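PDB 1LKX: myosin IE heavy chain from Dictyostelium discoideum, which moves along actin filaments as a single-headed motor of myosin class one with actin-activated ATPase activity, and may shift membranes relative to actin. Local coordinates for residues N404-K409 against N568-L573. Residues are numbered along the deposited sequence; the frame is centred on the assembly and turned at random.
Sequences NFCNEK and NAMNAL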
ATOM      1  N   ASN A 404       1.661   8.093  -5.770  1.00 39.07           N
ATOM      2  CA  ASN A 404       0.645   9.120  -5.602  1.00 39.32           C
ATOM      3  C   ASN A 404      -0.579   8.818  -6.457  1.00 40.22           C
ATOM      4  O   ASN A 404      -1.705   8.897  -5.968  1.00 40.77           O
ATOM      5  CB  ASN A 404       1.212  10.505  -5.926  1.00 38.63           C
ATOM      6  CG  ASN A 404       2.267  10.942  -4.926  1.00 38.12           C
ATOM      7  OD1 ASN A 404       2.226  10.553  -3.765  1.00 36.10           O
ATOM      8  ND2 ASN A 404       3.205  11.762  -5.372  1.00 39.68           N
ATOM      9  N   PHE A 405      -0.368   8.464  -7.725  1.00 40.44           N
ATOM     10  CA  PHE A 405      -1.485   8.124  -8.602  1.00 40.09           C
ATOM     11  C   PHE A 405      -2.330   7.052  -7.926  1.00 40.82           C
ATOM     12  O   PHE A 405      -3.561   7.094  -7.962  1.00 41.47           O
ATOM     13  CB  PHE A 405      -0.993   7.581  -9.936  1.00 39.11           C
ATOM     14  CG  PHE A 405      -2.046   6.832 -10.701  1.00 37.76           C
ATOM     15  CD1 PHE A 405      -3.239   7.457 -11.064  1.00 37.04           C
ATOM     16  CD2 PHE A 405      -1.858   5.497 -11.039  1.00 37.62           C
ATOM     17  CE1 PHE A 405      -4.233   6.762 -11.751  1.00 36.93           C
ATOM     18  CE2 PHE A 405      -2.843   4.786 -11.725  1.00 37.44           C
ATOM     19  CZ  PHE A 405      -4.034   5.421 -12.083  1.00 37.35           C
ATOM     20  N   CYS A 406      -1.658   6.085  -7.321  1.00 41.54           N
ATOM     21  CA  CYS A 406      -2.340   5.011  -6.621  1.00 42.91           C
ATOM     22  C   CYS A 406      -3.169   5.551  -5.455  1.00 42.77           C
ATOM     23  O   CYS A 406      -4.257   5.037  -5.183  1.00 42.43           O
ATOM     24  CB  CYS A 406      -1.324   3.996  -6.102  1.00 44.67           C
ATOM     25  SG  CYS A 406      -1.981   2.813  -4.895  1.00 49.43           S
ATOM     26  N   ASN A 407      -2.662   6.577  -4.762  1.00 42.22           N
ATOM     27  CA  ASN A 407      -3.404   7.156  -3.638  1.00 41.39           C
ATOM     28  C   ASN A 407      -4.574   7.967  -4.141  1.00 40.95           C
ATOM     29  O   ASN A 407      -5.571   8.133  -3.436  1.00 40.75           O
ATOM     30  CB  ASN A 407      -2.518   8.039  -2.762  1.00 40.84           C
ATOM     31  CG  ASN A 407      -1.613   7.228  -1.857  1.00 42.71           C
ATOM     32  OD1 ASN A 407      -1.502   7.496  -0.660  1.00 41.97           O
ATOM     33  ND2 ASN A 407      -0.957   6.225  -2.428  1.00 44.53           N
ATOM     34  N   GLU A 408      -4.442   8.471  -5.367  1.00 40.90           N
ATOM     35  CA  GLU A 408      -5.489   9.253  -6.017  1.00 39.23           C
ATOM     36  C   GLU A 408      -6.651   8.317  -6.270  1.00 38.87           C
ATOM     37  O   GLU A 408      -7.788   8.643  -5.962  1.00 37.80           O
ATOM     38  CB  GLU A 408      -5.005   9.801  -7.351  1.00 39.60           C
ATOM     39  CG  GLU A 408      -4.097  10.994  -7.269  1.00 44.06           C
ATOM     40  CD  GLU A 408      -4.849  12.265  -6.920  1.00 48.45           C
ATOM     41  OE1 GLU A 408      -4.234  13.359  -6.956  1.00 49.94           O
ATOM     42  OE2 GLU A 408      -6.055  12.169  -6.606  1.00 50.42           O
ATOM     43  N   LYS A 409      -6.356   7.147  -6.833  1.00 38.80           N
ATOM     44  CA  LYS A 409      -7.391   6.159  -7.121  1.00 39.92           C
ATOM     45  C   LYS A 409      -8.116   5.747  -5.846  1.00 40.46           C
ATOM     46  O   LYS A 409      -9.345   5.672  -5.804  1.00 41.00           O
ATOM     47  CB  LYS A 409      -6.785   4.919  -7.761  1.00 39.53           C
ATOM     48  CG  LYS A 409      -6.021   5.203  -9.009  1.00 43.38           C
ATOM     49  CD  LYS A 409      -6.942   5.501 -10.179  1.00 45.73           C
ATOM     50  CE  LYS A 409      -7.741   4.277 -10.593  1.00 45.52           C
ATOM     51  NZ  LYS A 409      -8.271   4.491 -11.970  1.00 46.61           N
ATOM     52  N   ASN A 568      -3.345  -1.037 -14.911  1.00 49.51           N
ATOM     53  CA  ASN A 568      -4.271  -2.170 -14.939  1.00 50.31           C
ATOM     54  C   ASN A 568      -4.444  -2.745 -13.565  1.00 50.27           C
ATOM     55  O   ASN A 568      -5.557  -3.026 -13.123  1.00 50.02           O
ATOM     56  CB  ASN A 568      -3.762  -3.286 -15.832  1.00 52.43           C
ATOM     57  CG  ASN A 568      -3.569  -2.847 -17.254  1.00 54.73           C
ATOM     58  OD1 ASN A 568      -4.388  -2.100 -17.809  1.00 54.93           O
ATOM     59  ND2 ASN A 568      -2.488  -3.320 -17.871  1.00 55.31           N
ATOM     60  N   ALA A 569      -3.311  -2.942 -12.904  1.00 50.95           N
ATOM     61  CA  ALA A 569      -3.276  -3.489 -11.564  1.00 50.29           C
ATOM     62  C   ALA A 569      -4.204  -2.698 -10.675  1.00 50.29           C
ATOM     63  O   ALA A 569      -4.953  -3.283  -9.892  1.00 50.68           O
ATOM     64  CB  ALA A 569      -1.866  -3.429 -11.021  1.00 49.99           C
ATOM     65  N   MET A 570      -4.165  -1.371 -10.813  1.00 49.61           N
ATOM     66  CA  MET A 570      -5.001  -0.490 -10.004  1.00 50.15           C
ATOM     67  C   MET A 570      -6.482  -0.560 -10.333  1.00 48.70           C
ATOM     68  O   MET A 570      -7.317  -0.561  -9.439  1.00 48.15           O
ATOM     69  CB  MET A 570      -4.512   0.958 -10.107  1.00 52.72           C
ATOM     70  CG  MET A 570      -3.110   1.187  -9.511  1.00 54.96           C
ATOM     71  SD  MET A 570      -2.918   0.521  -7.819  1.00 59.23           S
ATOM     72  CE  MET A 570      -3.970   1.646  -6.910  1.00 55.52           C
ATOM     73  N   ASN A 571      -6.813  -0.622 -11.611  1.00 49.07           N
ATOM     74  CA  ASN A 571      -8.211  -0.711 -12.008  1.00 49.48           C
ATOM     75  C   ASN A 571      -8.775  -2.079 -11.643  1.00 48.33           C
ATOM     76  O   ASN A 571      -9.967  -2.217 -11.360  1.00 47.94           O
ATOM     77  CB  ASN A 571      -8.358  -0.474 -13.508  1.00 51.46           C
ATOM     78  CG  ASN A 571      -7.898   0.905 -13.920  1.00 53.21           C
ATOM     79  OD1 ASN A 571      -8.148   1.887 -13.218  1.00 53.92           O
ATOM     80  ND2 ASN A 571      -7.236   0.993 -15.072  1.00 55.04           N
ATOM     81  N   ALA A 572      -7.915  -3.088 -11.668  1.00 46.48           N
ATOM     82  CA  ALA A 572      -8.328  -4.430 -11.313  1.00 44.53           C
ATOM     83  C   ALA A 572      -8.605  -4.416  -9.816  1.00 43.37           C
ATOM     84  O   ALA A 572      -9.632  -4.903  -9.352  1.00 43.71           O
ATOM     85  CB  ALA A 572      -7.221  -5.413 -11.630  1.00 44.59           C
ATOM     86  N   LEU A 573      -7.683  -3.827  -9.065  1.00 41.66           N
ATOM     87  CA  LEU A 573      -7.809  -3.757  -7.620  1.00 39.67           C
ATOM     88  C   LEU A 573      -9.087  -3.043  -7.239  1.00 39.21           C
ATOM     89  O   LEU A 573      -9.827  -3.498  -6.373  1.00 39.28           O
ATOM     90  CB  LEU A 573      -6.586  -3.044  -7.027  1.00 38.23           C
ATOM     91  CG  LEU A 573      -6.347  -2.996  -5.518  1.00 36.22           C
ATOM     92  CD1 LEU A 573      -6.819  -1.683  -4.981  1.00 35.31           C
ATOM     93  CD2 LEU A 573      -7.032  -4.153  -4.843  1.00 36.45           C
TER
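Asn571 OD1 is held across the two helices by one hydrogen bond, donated by Lys409 NZ at 2.9 Å. The C=O...donor angle of 166° puts the ammonium nearly on the axis of the amide carbonyl, so charge and bond dipole are almost aligned. With chi1 at -57°, CG anti to the carbonyl carbon, Lys409 CG lies over one face of the ring of Phe405, one turn earlier in the same helix, 3.5 Å above its plane and offset toward the rim. The bends at chi2 and chi3 then carry NZ to Asn571, and the two side chains cross obliquely.

The rest of the contact is apolar and centred on Met570, which loses the most surface. Its chain, likewise bent at chi2 and chi3, turns the thioether toward Cys406, whose SG is anti to the backbone N (chi1 167°). Met570 CE and Cys406 SG are 3.1 Å apart, a separation that at 3.0 Å resolution shows contact and nothing finer. Further back along the methionine, Met570 CG meets Phe405 CE2 at 4.2 Å.

The axes of 404-409 and 568-573 run nearly parallel, 21° apart and 10.8 Å at closest approach, a gap bridged by side chains. Helix 398-430, whose Asn407 ND2 bonds to the O of vanadate-contacting Tyr388, corresponds to the relay helix of myosins; helix 562-577 lies in the actin-binding region. The Cys406 side chain is about 10 Å from the bound vanadate, so the contact lies close to the nucleotide site.

Lys450 would tend to disfavour the ammonium of Lys409 and Glu446, touched by the same lysine, to favour it; the carbonyl of Asn571, a neutral acceptor, can stabilise that charge but cannot cancel it.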